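Local coordinates for protein acyl-CoA dehydrogenase (Bacillus anthracis, PDB 3OWA) that binds flavin-adenine dinucleotide and, as an acyl-CoA dehydrogenase, probably oxidises acyl-CoA thioesters to their 2-enoyl derivatives, at residues G116-I121 with E146-Y151; L124-F129 with K137-L142. All blocks are in the same frame, centred on the assembly; numbering follows the deposited sequence.

Contact 1. Residues G116-I121 with E146-Y151; sequences GAHVGI and EKLAAY. With FAD (flavin-adenine dinucleotide), chain E.
One hydrogen bond joins H118 to A149: the backbone N of A149 donates to H118 ND1 over 2.9 Å, bent moderately at 155°. The donor lies almost exactly in the imidazole plane, at the ring's edge. H118 CG is anti to the backbone N (chi1 171°). The other ring nitrogen, NE2, is hydrogen-bonded to the carbonyl of L142, so the ring's rotation is fixed; accepting at ND1 and donating at NE2 fits a neutral imidazole. Further along, Y151 O accepts a hydrogen bond from FAD N3 at 2.8 Å, while Y151 OH bonds to Y199 OH.

Among the CH-pi contacts, L148 CD2 sits over one face of the H118 ring, 4.0 Å from its centroid, and I121 CB lies over a face of the Y151 ring, displaced toward the rim. The I121 side chain lies roughly perpendicular to that of Y151, and I121 CG1 packs on Y151 CB at 3.6 Å. This buries I121 O without a polar partner, 3.0 Å from Y151 CD1.

Here the N-terminal helical domain meets the sheet of the middle domain, whose Y151 carbonyl receives N3 of the flavin's pyrimidine ring, a strand-backbone contact characteristic of the acyl-CoA dehydrogenase FAD site.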
loop_
_atom_site.group_PDB
_atom_site.type_symbol
_atom_site.label_atom_id
_atom_site.label_comp_id
_atom_site.label_asym_id
_atom_site.label_seq_id
_atom_site.Cartn_x
_atom_site.Cartn_y
_atom_site.Cartn_z
ATOM N N GLY A 116 16.191 -13.316 -13.027
ATOM C CA GLY A 116 16.120 -14.099 -11.768
ATOM C C GLY A 116 15.516 -15.473 -11.944
ATOM O O GLY A 116 15.953 -16.423 -11.290
ATOM N N ALA A 117 14.447 -15.581 -12.757
ATOM C CA ALA A 117 13.832 -16.879 -13.035
ATOM C C ALA A 117 14.814 -17.754 -13.843
ATOM O O ALA A 117 14.850 -18.974 -13.677
ATOM C CB ALA A 117 12.538 -16.723 -13.809
ATOM N N HIS A 118 15.594 -17.145 -14.724
ATOM C CA HIS A 118 16.561 -17.952 -15.413
ATOM C C HIS A 118 17.689 -18.458 -14.498
ATOM O O HIS A 118 17.972 -19.643 -14.509
ATOM C CB HIS A 118 17.157 -17.255 -16.643
ATOM C CG HIS A 118 18.313 -18.010 -17.235
ATOM N ND1 HIS A 118 18.142 -19.111 -18.051
ATOM C CD2 HIS A 118 19.657 -17.863 -17.074
ATOM C CE1 HIS A 118 19.330 -19.582 -18.405
ATOM N NE2 HIS A 118 20.266 -18.840 -17.829
ATOM N N VAL A 119 18.347 -17.572 -13.744
ATOM C CA VAL A 119 19.502 -17.970 -12.956
ATOM C C VAL A 119 19.114 -18.626 -11.615
ATOM O O VAL A 119 19.938 -19.311 -11.014
ATOM C CB VAL A 119 20.479 -16.787 -12.664
ATOM C CG1 VAL A 119 20.981 -16.157 -13.979
ATOM C CG2 VAL A 119 19.837 -15.741 -11.705
ATOM N N GLY A 120 17.876 -18.462 -11.177
ATOM C CA GLY A 120 17.514 -18.914 -9.837
ATOM C C GLY A 120 16.650 -20.154 -9.975
ATOM O O GLY A 120 17.156 -21.247 -10.209
ATOM N N ILE A 121 15.347 -19.985 -9.871
ATOM C CA ILE A 121 14.451 -21.129 -9.798
ATOM C C ILE A 121 14.566 -22.018 -11.062
ATOM O O ILE A 121 14.347 -23.213 -10.982
ATOM C CB ILE A 121 13.007 -20.679 -9.547
ATOM C CG1 ILE A 121 12.535 -19.686 -10.637
ATOM C CG2 ILE A 121 12.906 -20.067 -8.162
ATOM C CD1 ILE A 121 11.054 -19.230 -10.489
ATOM N N GLU A 146 22.707 -19.499 -23.821
ATOM C CA GLU A 146 22.450 -20.238 -25.081
ATOM C C GLU A 146 21.124 -21.005 -25.006
ATOM O O GLU A 146 20.401 -21.088 -25.979
ATOM C CB GLU A 146 23.595 -21.194 -25.374
ATOM C CG GLU A 146 23.754 -21.529 -26.843
ATOM C CD GLU A 146 25.182 -21.969 -27.162
ATOM O OE1 GLU A 146 26.143 -21.322 -26.649
ATOM O OE2 GLU A 146 25.331 -22.958 -27.920
ATOM N N LYS A 147 20.861 -21.603 -23.852
ATOM C CA LYS A 147 19.526 -22.038 -23.491
ATOM C C LYS A 147 19.056 -21.099 -22.385
ATOM O O LYS A 147 19.897 -20.520 -21.676
ATOM C CB LYS A 147 19.535 -23.479 -22.992
ATOM C CG LYS A 147 19.579 -24.511 -24.126
ATOM C CD LYS A 147 19.370 -25.921 -23.606
ATOM C CE LYS A 147 19.394 -26.917 -24.762
ATOM N NZ LYS A 147 18.388 -27.959 -24.528
ATOM N N LEU A 148 17.733 -20.941 -22.266
ATOM C CA LEU A 148 17.114 -20.173 -21.189
ATOM C C LEU A 148 16.166 -21.068 -20.416
ATOM O O LEU A 148 15.510 -21.939 -20.982
ATOM C CB LEU A 148 16.366 -18.965 -21.777
ATOM C CG LEU A 148 17.372 -17.990 -22.436
ATOM C CD1 LEU A 148 16.614 -16.926 -23.248
ATOM C CD2 LEU A 148 18.363 -17.376 -21.398
ATOM N N ALA A 149 16.091 -20.843 -19.122
ATOM C CA ALA A 149 15.294 -21.722 -18.234
ATOM C C ALA A 149 14.034 -21.059 -17.614
ATOM O O ALA A 149 13.935 -19.813 -17.479
ATOM C CB ALA A 149 16.212 -22.255 -17.118
ATOM N N ALA A 150 13.105 -21.912 -17.181
ATOM C CA ALA A 150 11.904 -21.491 -16.477
ATOM C C ALA A 150 11.600 -22.586 -15.459
ATOM O O ALA A 150 12.078 -23.729 -15.565
ATOM C CB ALA A 150 10.744 -21.355 -17.453
ATOM N N TYR A 151 10.759 -22.247 -14.489
ATOM C CA TYR A 151 10.410 -23.150 -13.398
ATOM C C TYR A 151 8.890 -23.285 -13.356
ATOM O O TYR A 151 8.179 -22.278 -13.260
ATOM C CB TYR A 151 10.881 -22.485 -12.120
ATOM C CG TYR A 151 10.766 -23.291 -10.850
ATOM C CD1 TYR A 151 11.623 -24.370 -10.606
ATOM C CD2 TYR A 151 9.840 -22.941 -9.855
ATOM C CE1 TYR A 151 11.564 -25.078 -9.386
ATOM C CE2 TYR A 151 9.771 -23.663 -8.636
ATOM C CZ TYR A 151 10.641 -24.732 -8.426
ATOM O OH TYR A 151 10.583 -25.438 -7.235
HETATM P PA FAD E . -3.580 -18.836 -3.364
HETATM O O1A FAD E . -4.913 -19.231 -3.946
HETATM O O2A FAD E . -2.669 -19.951 -2.993
HETATM O O5B FAD E . -3.769 -17.866 -2.133
HETATM C C5B FAD E . -4.806 -16.921 -2.040
HETATM C C4B FAD E . -4.800 -16.246 -0.675
HETATM O O4B FAD E . -5.044 -17.204 0.367
HETATM C C3B FAD E . -3.450 -15.595 -0.395
HETATM O O3B FAD E . -3.593 -14.409 0.387
HETATM C C2B FAD E . -2.794 -16.633 0.479
HETATM O O2B FAD E . -1.823 -16.088 1.319
HETATM C C1B FAD E . -3.965 -17.149 1.275
HETATM N N9A FAD E . -3.687 -18.487 1.805
HETATM C C8A FAD E . -3.392 -19.624 1.096
HETATM N N7A FAD E . -3.205 -20.647 1.948
HETATM C C5A FAD E . -3.402 -20.192 3.198
HETATM C C6A FAD E . -3.356 -20.817 4.469
HETATM N N6A FAD E . -3.165 -22.137 4.591
HETATM N N1A FAD E . -3.601 -20.049 5.579
HETATM C C2A FAD E . -3.899 -18.699 5.463
HETATM N N3A FAD E . -3.980 -18.091 4.214
HETATM C C4A FAD E . -3.718 -18.821 3.106
HETATM N N1 FAD E . 4.937 -20.125 -10.135
HETATM C C2 FAD E . 5.935 -20.930 -10.636
HETATM O O2 FAD E . 6.077 -22.058 -10.217
HETATM N N3 FAD E . 6.804 -20.496 -11.618
HETATM C C4 FAD E . 6.692 -19.252 -12.152
HETATM O O4 FAD E . 7.511 -18.912 -13.020
HETATM C C4X FAD E . 5.689 -18.415 -11.651
HETATM N N5 FAD E . 5.531 -17.158 -12.199
HETATM C C5X FAD E . 4.503 -16.335 -11.764
HETATM C C6 FAD E . 4.373 -15.069 -12.344
HETATM C C7 FAD E . 3.329 -14.244 -11.940
HETATM C C7M FAD E . 3.173 -12.879 -12.578
HETATM C C8 FAD E . 2.437 -14.715 -10.951
HETATM C C8M FAD E . 1.292 -13.909 -10.429
HETATM C C9 FAD E . 2.607 -15.955 -10.345
HETATM C C9A FAD E . 3.628 -16.782 -10.743
HETATM N N10 FAD E . 3.803 -18.019 -10.144
HETATM C C10 FAD E . 4.800 -18.854 -10.635
HETATM C "C1'" FAD E . 2.818 -18.546 -9.109
HETATM C "C2'" FAD E . 2.801 -17.755 -7.796
HETATM O "O2'" FAD E . 4.030 -17.623 -7.120
HETATM C "C3'" FAD E . 1.395 -18.025 -6.933
HETATM O "O3'" FAD E . 0.621 -16.938 -7.302
HETATM C "C4'" FAD E . 1.535 -18.098 -5.620
HETATM O "O4'" FAD E . 2.462 -19.155 -5.380
HETATM C "C5'" FAD E . 0.307 -18.135 -4.710
HETATM O "O5'" FAD E . -0.676 -18.903 -5.353
HETATM P P FAD E . -2.112 -18.362 -5.738
HETATM O O1P FAD E . -1.879 -17.138 -6.594
HETATM O O2P FAD E . -2.893 -19.457 -6.407
HETATM O O3P FAD E . -2.794 -17.848 -4.392
#

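Contact 2. Residues L124-F129 with K137-L142; sequences LPIVLF and KYLPLL
In I126, CG2 stands anti to the backbone N and CG1 anti to the carbonyl carbon (chi1 -62°), and the two branches part company: CG2 meets L139, whereas CD1, carried onward by an extended chi2 of 174°, reaches Y138 and L142. The CB of L139 already faces helix 124-129, and its first torsion sets CG beside the backbone N. L139 CD2 is shared by two neighbours, lying 3.8 Å from I126 CG2 and 3.7 Å from V127 CG2. The L139 and I126 side chains run antiparallel alongside one another, while V127 lies roughly perpendicular to L139.

The segments belong to two consecutive helices of the all-helical N-terminal domain of the acyl-CoA dehydrogenase fold, joined by a short turn and crossing at -134°. Their axes come no closer than 9.9 Å, so aliphatic side chains span the gap; no hydrogen bond links the two segments. P140 falls where helix 132-144 is kinked, since a proline N cannot donate to the preceding turn.

I126 CD1 takes up the other end of the interface. It touches Y138 CB at 3.8 Å, approaching the tyrosine ring obliquely, and L142 CD1 at 4.0 Å, the I126 and L142 side chains being turned about a right angle to each other. Beyond CB, the Y138 side chain turns off from helix 124-129, and its hydroxyl is hydrogen-bonded to E213 and N249. I126 and Y138 both also pack on I211 of strand 206-213, which places this apolar layer against the beta sheet of the middle domain.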
loop_
_atom_site.group_PDB
_atom_site.type_symbol
_atom_site.label_atom_id
_atom_site.label_comp_id
_atom_site.label_asym_id
_atom_site.label_seq_id
_atom_site.Cartn_x
_atom_site.Cartn_y
_atom_site.Cartn_z
ATOM N N LEU A 124 18.968 -23.392 -11.014
ATOM C CA LEU A 124 19.464 -23.972 -9.759
ATOM C C LEU A 124 18.938 -25.378 -9.443
ATOM O O LEU A 124 19.634 -26.140 -8.796
ATOM C CB LEU A 124 19.219 -23.049 -8.564
ATOM C CG LEU A 124 20.071 -21.780 -8.533
ATOM C CD1 LEU A 124 19.738 -20.944 -7.305
ATOM C CD2 LEU A 124 21.580 -22.088 -8.609
ATOM N N PRO A 125 17.727 -25.735 -9.880
ATOM C CA PRO A 125 17.374 -27.152 -9.622
ATOM C C PRO A 125 18.350 -28.150 -10.256
ATOM O O PRO A 125 18.577 -29.212 -9.700
ATOM C CB PRO A 125 15.989 -27.292 -10.234
ATOM C CG PRO A 125 15.416 -25.869 -10.093
ATOM C CD PRO A 125 16.560 -24.942 -10.315
ATOM N N ILE A 126 18.930 -27.792 -11.395
ATOM C CA ILE A 126 19.916 -28.648 -12.076
ATOM C C ILE A 126 21.272 -28.506 -11.387
ATOM O O ILE A 126 21.959 -29.501 -11.150
ATOM C CB ILE A 126 19.996 -28.348 -13.603
ATOM C CG1 ILE A 126 18.627 -28.640 -14.260
ATOM C CG2 ILE A 126 21.094 -29.206 -14.273
ATOM C CD1 ILE A 126 18.525 -28.232 -15.754
ATOM N N VAL A 127 21.653 -27.273 -11.069
ATOM C CA VAL A 127 22.876 -27.033 -10.306
ATOM C C VAL A 127 22.906 -27.833 -8.989
ATOM O O VAL A 127 23.907 -28.482 -8.667
ATOM C CB VAL A 127 23.107 -25.511 -10.010
ATOM C CG1 VAL A 127 24.355 -25.313 -9.107
ATOM C CG2 VAL A 127 23.254 -24.702 -11.319
ATOM N N LEU A 128 21.819 -27.795 -8.241
ATOM C CA LEU A 128 21.790 -28.358 -6.905
ATOM C C LEU A 128 21.378 -29.814 -6.861
ATOM O O LEU A 128 21.836 -30.542 -5.980
ATOM C CB LEU A 128 20.878 -27.540 -5.990
ATOM C CG LEU A 128 21.295 -26.071 -5.845
ATOM C CD1 LEU A 128 20.346 -25.346 -4.928
ATOM C CD2 LEU A 128 22.708 -25.928 -5.322
ATOM N N PHE A 129 20.510 -30.240 -7.780
ATOM C CA PHE A 129 19.961 -31.590 -7.707
ATOM C C PHE A 129 20.133 -32.412 -8.958
ATOM O O PHE A 129 19.679 -33.543 -9.013
ATOM C CB PHE A 129 18.491 -31.534 -7.289
ATOM C CG PHE A 129 18.285 -30.860 -5.963
ATOM C CD1 PHE A 129 18.631 -31.522 -4.776
ATOM C CD2 PHE A 129 17.801 -29.560 -5.893
ATOM C CE1 PHE A 129 18.469 -30.912 -3.547
ATOM C CE2 PHE A 129 17.630 -28.949 -4.668
ATOM C CZ PHE A 129 17.973 -29.620 -3.483
ATOM N N LYS A 137 25.264 -31.865 -19.508
ATOM C CA LYS A 137 24.376 -31.539 -20.602
ATOM C C LYS A 137 23.828 -30.100 -20.517
ATOM O O LYS A 137 24.033 -29.316 -21.446
ATOM C CB LYS A 137 23.221 -32.544 -20.658
ATOM C CG LYS A 137 22.272 -32.411 -21.852
ATOM C CD LYS A 137 21.756 -33.782 -22.243
ATOM C CE LYS A 137 20.249 -33.889 -22.356
ATOM N NZ LYS A 137 19.637 -33.555 -23.675
ATOM N N TYR A 138 23.123 -29.753 -19.434
ATOM C CA TYR A 138 22.306 -28.526 -19.450
ATOM C C TYR A 138 23.048 -27.270 -19.031
ATOM O O TYR A 138 22.875 -26.233 -19.651
ATOM C CB TYR A 138 20.973 -28.688 -18.690
ATOM C CG TYR A 138 20.015 -29.630 -19.398
ATOM C CD1 TYR A 138 19.900 -30.972 -19.005
ATOM C CD2 TYR A 138 19.243 -29.198 -20.484
ATOM C CE1 TYR A 138 19.029 -31.866 -19.668
ATOM C CE2 TYR A 138 18.368 -30.079 -21.161
ATOM C CZ TYR A 138 18.272 -31.407 -20.740
ATOM O OH TYR A 138 17.431 -32.288 -21.371
ATOM N N LEU A 139 23.911 -27.374 -18.032
ATOM C CA LEU A 139 24.517 -26.181 -17.418
ATOM C C LEU A 139 25.387 -25.289 -18.322
ATOM O O LEU A 139 25.244 -24.061 -18.253
ATOM C CB LEU A 139 25.231 -26.508 -16.119
ATOM C CG LEU A 139 24.314 -27.068 -15.037
ATOM C CD1 LEU A 139 25.141 -27.307 -13.807
ATOM C CD2 LEU A 139 23.173 -26.097 -14.719
ATOM N N PRO A 140 26.278 -25.893 -19.169
ATOM C CA PRO A 140 27.125 -25.060 -20.028
ATOM C C PRO A 140 26.297 -24.121 -20.887
ATOM O O PRO A 140 26.702 -23.011 -21.152
ATOM C CB PRO A 140 27.873 -26.082 -20.913
ATOM C CG PRO A 140 27.956 -27.327 -20.055
ATOM C CD PRO A 140 26.680 -27.317 -19.215
ATOM N N LEU A 141 25.124 -24.568 -21.287
ATOM C CA LEU A 141 24.260 -23.812 -22.156
ATOM C C LEU A 141 23.439 -22.767 -21.368
ATOM O O LEU A 141 23.268 -21.631 -21.821
ATOM C CB LEU A 141 23.334 -24.786 -22.854
ATOM C CG LEU A 141 24.020 -25.875 -23.695
ATOM C CD1 LEU A 141 23.080 -27.082 -23.773
ATOM C CD2 LEU A 141 24.375 -25.309 -25.117
ATOM N N LEU A 142 22.952 -23.162 -20.197
ATOM C CA LEU A 142 22.204 -22.264 -19.334
ATOM C C LEU A 142 23.118 -21.151 -18.812
ATOM O O LEU A 142 22.710 -19.987 -18.720
ATOM C CB LEU A 142 21.553 -23.038 -18.196
ATOM C CG LEU A 142 20.424 -24.021 -18.590
ATOM C CD1 LEU A 142 20.012 -24.843 -17.378
ATOM C CD2 LEU A 142 19.186 -23.315 -19.131
#

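Overall arrangement
From the N terminus, the chain passes through helix 110-122, which supplies the first half of contact 1 and is followed at once by helix 124-129, the first half of contact 2. A short turn leads to helix 132-144, which folds back and closes contact 2 as the smaller loop. The chain then runs into strand 149-152 and closes contact 1 around it, so the two contacts nest without crossing. Their centres lie about 10 Å apart. H118 bridges the two, and a probable hydrogen bond from K147 N to L141 O adds a second tie. Together they join the last helices of the N-terminal domain to each other and to the sheet beside FAD.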